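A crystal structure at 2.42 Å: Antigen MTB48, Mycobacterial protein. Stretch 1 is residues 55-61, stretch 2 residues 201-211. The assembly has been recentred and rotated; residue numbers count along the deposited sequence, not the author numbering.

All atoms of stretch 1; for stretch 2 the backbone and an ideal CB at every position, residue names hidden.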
# COMPACT_ATOMS: atom_id res chain seq x y z
N LYS A 55 -2.56 6.73 -1.66
CA LYS A 55 -3.01 6.48 -0.30
C LYS A 55 -2.25 5.30 0.28
O LYS A 55 -1.86 5.31 1.45
CB LYS A 55 -4.52 6.23 -0.26
CG LYS A 55 -5.06 5.80 1.12
CD LYS A 55 -5.18 6.97 2.09
CE LYS A 55 -6.47 6.88 2.92
NZ LYS A 55 -7.71 7.14 2.11
N LEU A 56 -2.02 4.29 -0.54
CA LEU A 56 -1.30 3.11 -0.09
C LEU A 56 0.15 3.46 0.20
O LEU A 56 0.69 3.08 1.23
CB LEU A 56 -1.37 1.99 -1.12
CG LEU A 56 -2.69 1.22 -1.14
CD1 LEU A 56 -2.70 0.23 -2.29
CD2 LEU A 56 -2.83 0.46 0.15
N LYS A 57 0.78 4.20 -0.70
CA LYS A 57 2.18 4.56 -0.50
C LYS A 57 2.36 5.37 0.78
O LYS A 57 3.30 5.13 1.52
CB LYS A 57 2.73 5.32 -1.70
CG LYS A 57 2.92 4.41 -2.90
CD LYS A 57 3.59 5.12 -4.08
CE LYS A 57 3.64 4.22 -5.31
NZ LYS A 57 4.02 4.99 -6.55
N ALA A 58 1.45 6.31 1.02
CA ALA A 58 1.53 7.14 2.22
C ALA A 58 1.31 6.29 3.47
O ALA A 58 1.95 6.49 4.49
CB ALA A 58 0.53 8.26 2.15
N THR A 59 0.40 5.32 3.36
CA THR A 59 0.07 4.42 4.45
C THR A 59 1.27 3.54 4.77
O THR A 59 1.59 3.31 5.94
CB THR A 59 -1.16 3.56 4.10
OG1 THR A 59 -2.30 4.42 3.92
CG2 THR A 59 -1.47 2.54 5.18
N PHE A 60 1.95 3.08 3.73
CA PHE A 60 3.13 2.24 3.90
C PHE A 60 4.20 3.03 4.63
O PHE A 60 4.93 2.48 5.44
CB PHE A 60 3.68 1.77 2.55
CG PHE A 60 2.72 0.92 1.75
CD1 PHE A 60 1.62 0.32 2.35
CD2 PHE A 60 2.93 0.71 0.39
CE1 PHE A 60 0.74 -0.46 1.62
CE2 PHE A 60 2.06 -0.07 -0.35
CZ PHE A 60 0.96 -0.65 0.26
N ALA A 61 4.30 4.33 4.33
CA ALA A 61 5.29 5.17 5.00
C ALA A 61 4.97 5.28 6.50
O ALA A 61 5.88 5.35 7.33
CB ALA A 61 5.35 6.55 4.37
N UNK A 201 1.02 -8.54 11.01
CA UNK A 201 -0.23 -8.92 10.39
C UNK A 201 -0.74 -7.81 9.49
O UNK A 201 -1.37 -8.06 8.46
CB UNK A 201 -1.27 -9.27 11.45
N UNK A 202 -0.44 -6.58 9.87
CA UNK A 202 -0.93 -5.44 9.12
C UNK A 202 -0.20 -5.34 7.78
O UNK A 202 -0.80 -5.03 6.76
CB UNK A 202 -0.76 -4.15 9.93
N UNK A 203 1.10 -5.61 7.79
CA UNK A 203 1.87 -5.62 6.57
C UNK A 203 1.29 -6.63 5.59
O UNK A 203 1.17 -6.34 4.41
CB UNK A 203 3.34 -5.93 6.86
N UNK A 204 0.92 -7.80 6.09
CA UNK A 204 0.29 -8.79 5.24
C UNK A 204 -1.04 -8.27 4.69
O UNK A 204 -1.38 -8.54 3.54
CB UNK A 204 0.08 -10.09 6.01
N UNK A 205 -1.78 -7.52 5.50
CA UNK A 205 -3.01 -6.89 5.00
C UNK A 205 -2.67 -5.86 3.93
O UNK A 205 -3.37 -5.75 2.93
CB UNK A 205 -3.79 -6.23 6.14
N UNK A 206 -1.59 -5.11 4.14
CA UNK A 206 -1.16 -4.14 3.17
C UNK A 206 -0.81 -4.85 1.84
O UNK A 206 -1.11 -4.33 0.76
CB UNK A 206 0.03 -3.35 3.71
N UNK A 207 -0.20 -6.03 1.94
CA UNK A 207 0.06 -6.85 0.77
C UNK A 207 -1.24 -7.20 0.06
O UNK A 207 -1.36 -7.08 -1.15
CB UNK A 207 0.81 -8.12 1.16
N UNK A 208 -2.24 -7.61 0.82
CA UNK A 208 -3.53 -7.97 0.24
C UNK A 208 -4.17 -6.78 -0.45
O UNK A 208 -4.89 -6.97 -1.45
CB UNK A 208 -4.47 -8.52 1.32
N UNK A 209 -3.94 -5.58 0.09
CA UNK A 209 -4.45 -4.36 -0.53
C UNK A 209 -3.74 -4.11 -1.85
O UNK A 209 -4.33 -3.63 -2.80
CB UNK A 209 -4.28 -3.16 0.40
N UNK A 210 -2.45 -4.44 -1.89
CA UNK A 210 -1.71 -4.42 -3.14
C UNK A 210 -2.41 -5.30 -4.15
O UNK A 210 -2.58 -4.91 -5.30
CB UNK A 210 -0.26 -4.88 -2.93
N UNK A 211 -2.86 -6.48 -3.71
CA UNK A 211 -3.59 -7.39 -4.56
C UNK A 211 -4.88 -6.75 -5.05
O UNK A 211 -5.23 -6.85 -6.23
CB UNK A 211 -3.89 -8.69 -3.82

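The two stretches are helical and run nearly antiparallel, at 167°, with axes 11.4 Å apart at closest approach. That spacing leaves room for sizeable side chains, and stretch 1 offers Leu56, Thr59 and Phe60, a largely apolar surface.

Position 201 lies beyond the reach of stretch 1, so many residues would suit it; it is Thr201, whose OG1 is hydrogen-bonded elsewhere in the structure. At position 202 CA-to-CB points sideways, and nothing of stretch 1 comes within 5.5 Å of the ideal CB. A small residue could not reach stretch 1, whereas a long apolar or aromatic one could. The residue is Trp202, with chi1 t, and its six-membered ring reaches Thr59: CZ2 of Trp202 lies 3.5 Å from Thr59 CG2, which meets the indole at its edge.

Position 203 is similar, its CB sideways and distant, but here a large side chain could reach both the Phe60 ring and the Phe60 carbonyl oxygen, O. Trp203, with chi1 near -87°, does so: Trp203 CZ3 is 4.0 Å from Phe60 CD1, and Trp203 CH2 is 3.5 Å from Phe60 O.

Positions 204 and 205 are out of reach, and stretch 1 sets no preference there; they are Ala204 and Asp205.

Position 206 has the CA nearest to a CA of stretch 1, that of Phe60. CA-to-CB points toward stretch 1, and the ideal CB of 206 is already 3.6 Å from Phe60 CE1. An apolar chain unbranched at CB, such as leucine or methionine, suits this site. It is Met206, modelled as selenomethionine, with chi1 and chi2 both m. Its SE sits at the edge of the Phe60 ring, 5.2 Å from the centroid, and Met206 SE is also 3.9 Å from Thr59 CG2.

At position 207 CB would point away from stretch 1, with nothing of that stretch within 5.5 Å, so stretch 1 sets no preference; the residue is Gly207. Position 208 is out of reach and carries Ala208.

At position 209 the ideal CB points toward stretch 1 and lies 3.9 Å from Leu56 CD2, so aliphatic carbon is welcome there, even in a chain with a polar end. Glu209 fits: its CB packs on Leu56 CD2, while the carboxylate leads away from stretch 1.

Position 210 points sideways, its ideal CB 5.4 Å from Phe60 CZ, a gap for a modest apolar group. Cys210 fills it, Cys210 SG lying 3.8 Å from Phe60 CZ. Position 211, out of reach, is Gly211.

Stretch 2 201-211: TWWADMGAECG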
# COMPACT_ATOMS: atom_id res chain seq x y z
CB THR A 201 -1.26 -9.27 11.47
OG1 THR A 201 -0.99 -10.60 11.90
CG2 THR A 201 -2.68 -9.22 10.95
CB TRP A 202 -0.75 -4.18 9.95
CG TRP A 202 -1.07 -2.92 9.23
CD1 TRP A 202 -2.28 -2.32 9.13
CD2 TRP A 202 -0.15 -2.09 8.52
NE1 TRP A 202 -2.18 -1.15 8.40
CE2 TRP A 202 -0.87 -1.00 8.01
CE3 TRP A 202 1.23 -2.17 8.26
CZ2 TRP A 202 -0.28 0.02 7.26
CZ3 TRP A 202 1.82 -1.16 7.52
CH2 TRP A 202 1.07 -0.08 7.03
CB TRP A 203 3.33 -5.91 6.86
CG TRP A 203 4.11 -4.68 7.20
CD1 TRP A 203 4.83 -4.46 8.33
CD2 TRP A 203 4.25 -3.50 6.39
NE1 TRP A 203 5.41 -3.22 8.29
CE2 TRP A 203 5.08 -2.61 7.11
CE3 TRP A 203 3.78 -3.11 5.13
CZ2 TRP A 203 5.43 -1.35 6.61
CZ3 TRP A 203 4.12 -1.86 4.65
CH2 TRP A 203 4.94 -1.00 5.38
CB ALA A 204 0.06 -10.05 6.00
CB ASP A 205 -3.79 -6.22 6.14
CG ASP A 205 -4.23 -7.22 7.21
OD1 ASP A 205 -4.18 -8.44 6.92
OD2 ASP A 205 -4.62 -6.79 8.33
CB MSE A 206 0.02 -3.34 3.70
CG MSE A 206 -0.39 -2.32 4.75
SE MSE A 206 -1.95 -1.25 4.22
CE MSE A 206 -3.29 -2.16 5.31
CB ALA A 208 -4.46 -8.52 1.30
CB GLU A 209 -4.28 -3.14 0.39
CG GLU A 209 -5.02 -3.22 1.73
CD GLU A 209 -6.53 -3.08 1.61
OE1 GLU A 209 -7.07 -3.10 0.49
OE2 GLU A 209 -7.20 -2.97 2.67
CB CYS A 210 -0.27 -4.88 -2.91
SG CYS A 210 0.74 -3.66 -2.05
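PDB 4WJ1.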